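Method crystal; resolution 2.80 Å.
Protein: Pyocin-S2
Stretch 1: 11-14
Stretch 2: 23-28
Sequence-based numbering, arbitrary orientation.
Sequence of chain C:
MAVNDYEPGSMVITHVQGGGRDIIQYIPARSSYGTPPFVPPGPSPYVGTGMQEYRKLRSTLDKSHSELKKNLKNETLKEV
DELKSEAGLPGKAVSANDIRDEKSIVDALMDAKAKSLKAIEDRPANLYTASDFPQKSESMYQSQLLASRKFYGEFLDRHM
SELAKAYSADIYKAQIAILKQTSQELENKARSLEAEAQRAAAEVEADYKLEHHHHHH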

ATOM      1  N   MET C  11       9.027   6.824 -36.783  1.00 79.03           N
ATOM      2  CA  MET C  11       9.292   7.165 -38.175  1.00 79.32           C
ATOM      3  C   MET C  11       8.613   8.465 -38.595  1.00 83.00           C
ATOM      4  O   MET C  11       7.388   8.557 -38.606  1.00 82.00           O
ATOM      5  CB  MET C  11       8.836   6.029 -39.094  1.00 81.99           C
ATOM      6  CG  MET C  11       9.696   4.777 -39.025  1.00 86.09           C
ATOM      7  SD  MET C  11      11.032   4.747 -40.234  1.00 90.59           S
ATOM      8  CE  MET C  11      10.106   4.490 -41.742  1.00 87.50           C
ATOM      9  N   VAL C  12       9.414   9.470 -38.933  1.00 79.96           N
ATOM     10  CA  VAL C  12       8.884  10.748 -39.389  1.00 79.58           C
ATOM     11  C   VAL C  12       9.239  10.907 -40.860  1.00 84.48           C
ATOM     12  O   VAL C  12      10.411  10.878 -41.224  1.00 83.97           O
ATOM     13  CB  VAL C  12       9.482  11.924 -38.601  1.00 82.87           C
ATOM     14  CG1 VAL C  12       8.990  13.245 -39.168  1.00 82.52           C
ATOM     15  CG2 VAL C  12       9.138  11.803 -37.125  1.00 82.38           C
ATOM     16  N   ILE C  13       8.229  11.099 -41.700  1.00 82.49           N
ATOM     17  CA  ILE C  13       8.446  11.231 -43.137  1.00 83.62           C
ATOM     18  C   ILE C  13       8.088  12.613 -43.664  1.00 90.16           C
ATOM     19  O   ILE C  13       6.973  13.088 -43.470  1.00 90.27           O
ATOM     20  CB  ILE C  13       7.633  10.183 -43.920  1.00 86.80           C
ATOM     21  CG1 ILE C  13       8.334   8.825 -43.882  1.00 87.16           C
ATOM     22  CG2 ILE C  13       7.438  10.625 -45.360  1.00 87.87           C
ATOM     23  CD1 ILE C  13       7.802   7.831 -44.891  1.00 91.06           C
ATOM     24  N   THR C  14       9.013  13.260 -44.354  1.00 88.06           N
ATOM     25  CA  THR C  14       8.702  14.579 -44.860  1.00 88.91           C
ATOM     26  C   THR C  14       8.223  14.476 -46.292  1.00 94.60           C
ATOM     27  O   THR C  14       8.971  14.067 -47.173  1.00 94.43           O
ATOM     28  CB  THR C  14       9.938  15.483 -44.840  1.00 98.86           C
ATOM     29  OG1 THR C  14      10.782  15.146 -45.945  1.00101.88           O
ATOM     30  CG2 THR C  14      10.708  15.301 -43.543  1.00 96.56           C
TER
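Stretch 2 (23-28) IIQYIP

Residues 24-26 of stretch 2 lie beside strand 12-14 as an antiparallel β-strand, and three backbone hydrogen bonds fix its position. Two of them form a closed pair between Ile 13 and Gln 25: the amide N of Ile 13 donates to O of Gln 25 at 3.0 Å, and N of Gln 25 returns a bond to O of Ile 13 at 3.1 Å. With N-H...O angles of 159° and 168°, both are close to linear. The third bond runs from N of Ile 27 to O of Met 11, 3.2 Å long and nearly straight at 171°, and it carries the ladder beyond the strand residues 24-26.

The register follows from these bonds. Ile 13 and Gln 25 are the hydrogen-bonded pair, with CA atoms 5.3 Å apart; on either side of them lie the non-hydrogen-bonded pairs Val 12 with Tyr 26, CA to CA 4.9 Å, and Thr 14 with Ile 24, CA to CA 4.8 Å. The alternation of wider and narrower spacing is typical of antiparallel sheet. Strands 12-14 and 24-26 have phi between -95° and -115° and psi between 110° and 140°, an extended conformation, and their N-to-C directions make an angle of 160°, with axes approaching to 4.9 Å. At the non-hydrogen-bonded pairs, alpha carbons of stretch 1 come near carbonyls of stretch 2; O of Gln 25, already bonded to N of Ile 13, also lies 3.5 Å from CA of Val 12, and CA of Thr 14 lies 3.5 Å from O of Ile 23, both as CA-H...O contacts.

Side chains alternate between the two faces of the sheet. Val 12, Thr 14, Ile 24 and Tyr 26 share one face. There Val 12, β-branched and well suited to an extended backbone, reaches two neighbours: its CG2 is 3.9 Å from CD1 of Tyr 26, at the edge of the ring, and its CG1 is 4.3 Å from CG2 of Ile 24. Ile 24, buried and wholly apolar, suits this site, where no side-chain polar group needs a partner. Tyr 26 adds a broad apolar ring to this face, while its hydroxyl is hydrogen-bonded elsewhere in the structure. Thr 14, also β-branched, suits the strand and its exposed position.

Ile 13 and Gln 25 occupy the other face. Gln 25 has an extended side chain (chi1 and chi2 both t) that carries its polar amide out from the sheet, which suits a partly exposed site. Ile 27 starts sideways, but its end comes nearer, bringing CD1 to 4.4 Å from CB of Ile 13 and to a tight 3.0 Å from O of Met 11. Pro 28, which lacks an amide hydrogen to donate, points away and makes no contact with stretch 1.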

ATOM      1  N   ILE C  23       2.302  17.497 -44.934  1.00 67.78           N
ATOM      2  CA  ILE C  23       3.691  17.682 -45.410  1.00 66.33           C
ATOM      3  C   ILE C  23       4.715  16.994 -44.463  1.00 68.12           C
ATOM      4  O   ILE C  23       5.620  16.313 -44.946  1.00 67.54           O
ATOM      5  CB  ILE C  23       4.039  19.167 -45.734  1.00 69.18           C
ATOM      6  CG1 ILE C  23       5.266  19.266 -46.670  1.00 69.45           C
ATOM      7  CG2 ILE C  23       4.187  20.043 -44.485  1.00 69.09           C
ATOM      8  CD1 ILE C  23       5.244  20.428 -47.641  1.00 74.42           C
ATOM      9  N   ILE C  24       4.512  17.121 -43.133  1.00 62.86           N
ATOM     10  CA  ILE C  24       5.312  16.468 -42.103  1.00 61.26           C
ATOM     11  C   ILE C  24       4.378  15.447 -41.429  1.00 65.52           C
ATOM     12  O   ILE C  24       3.402  15.837 -40.784  1.00 65.79           O
ATOM     13  CB  ILE C  24       5.919  17.497 -41.116  1.00 63.63           C
ATOM     14  CG1 ILE C  24       6.764  18.553 -41.864  1.00 63.54           C
ATOM     15  CG2 ILE C  24       6.753  16.778 -40.043  1.00 64.01           C
ATOM     16  CD1 ILE C  24       6.786  19.902 -41.249  1.00 65.55           C
ATOM     17  N   GLN C  25       4.659  14.143 -41.627  1.00 61.48           N
ATOM     18  CA  GLN C  25       3.843  13.038 -41.110  1.00 60.84           C
ATOM     19  C   GLN C  25       4.531  12.194 -40.018  1.00 65.25           C
ATOM     20  O   GLN C  25       5.692  11.819 -40.186  1.00 65.75           O
ATOM     21  CB  GLN C  25       3.379  12.133 -42.282  1.00 61.87           C
ATOM     22  CG  GLN C  25       2.400  11.025 -41.885  1.00 70.40           C
ATOM     23  CD  GLN C  25       1.831  10.264 -43.051  1.00 92.88           C
ATOM     24  OE1 GLN C  25       2.079  10.595 -44.217  1.00 91.56           O
ATOM     25  NE2 GLN C  25       1.127   9.175 -42.759  1.00 81.51           N
ATOM     26  N   TYR C  26       3.788  11.868 -38.923  1.00 60.81           N
ATOM     27  CA  TYR C  26       4.231  10.964 -37.858  1.00 60.00           C
ATOM     28  C   TYR C  26       3.461   9.651 -37.995  1.00 66.24           C
ATOM     29  O   TYR C  26       2.228   9.658 -37.918  1.00 65.93           O
ATOM     30  CB  TYR C  26       4.064  11.551 -36.431  1.00 59.89           C
ATOM     31  CG  TYR C  26       4.615  10.622 -35.365  1.00 60.16           C
ATOM     32  CD1 TYR C  26       5.986  10.514 -35.146  1.00 61.77           C
ATOM     33  CD2 TYR C  26       3.774   9.780 -34.643  1.00 60.52           C
ATOM     34  CE1 TYR C  26       6.506   9.613 -34.218  1.00 61.55           C
ATOM     35  CE2 TYR C  26       4.284   8.868 -33.715  1.00 61.15           C
ATOM     36  CZ  TYR C  26       5.652   8.792 -33.502  1.00 66.03           C
ATOM     37  OH  TYR C  26       6.174   7.907 -32.585  1.00 62.42           O
ATOM     38  N   ILE C  27       4.183   8.548 -38.167  1.00 64.50           N
ATOM     39  CA  ILE C  27       3.567   7.231 -38.280  1.00 64.84           C
ATOM     40  C   ILE C  27       3.902   6.427 -37.031  1.00 71.46           C
ATOM     41  O   ILE C  27       5.072   6.274 -36.683  1.00 71.49           O
ATOM     42  CB  ILE C  27       4.077   6.462 -39.512  1.00 67.82           C
ATOM     43  CG1 ILE C  27       4.098   7.366 -40.743  1.00 68.13           C
ATOM     44  CG2 ILE C  27       3.225   5.227 -39.759  1.00 68.54           C
ATOM     45  CD1 ILE C  27       5.209   8.391 -40.724  1.00 74.76           C
ATOM     46  N   PRO C  28       2.872   5.907 -36.354  1.00 69.49           N
ATOM     47  CA  PRO C  28       3.038   5.134 -35.130  1.00 70.09           C
ATOM     48  C   PRO C  28       2.346   3.779 -35.193  1.00 78.49           C
ATOM     49  O   PRO C  28       1.421   3.595 -35.983  1.00 78.53           O
ATOM     50  CB  PRO C  28       2.294   5.999 -34.119  1.00 71.36           C
ATOM     51  CG  PRO C  28       1.185   6.625 -34.927  1.00 75.54           C
ATOM     52  CD  PRO C  28       1.527   6.496 -36.396  1.00 71.08           C
TER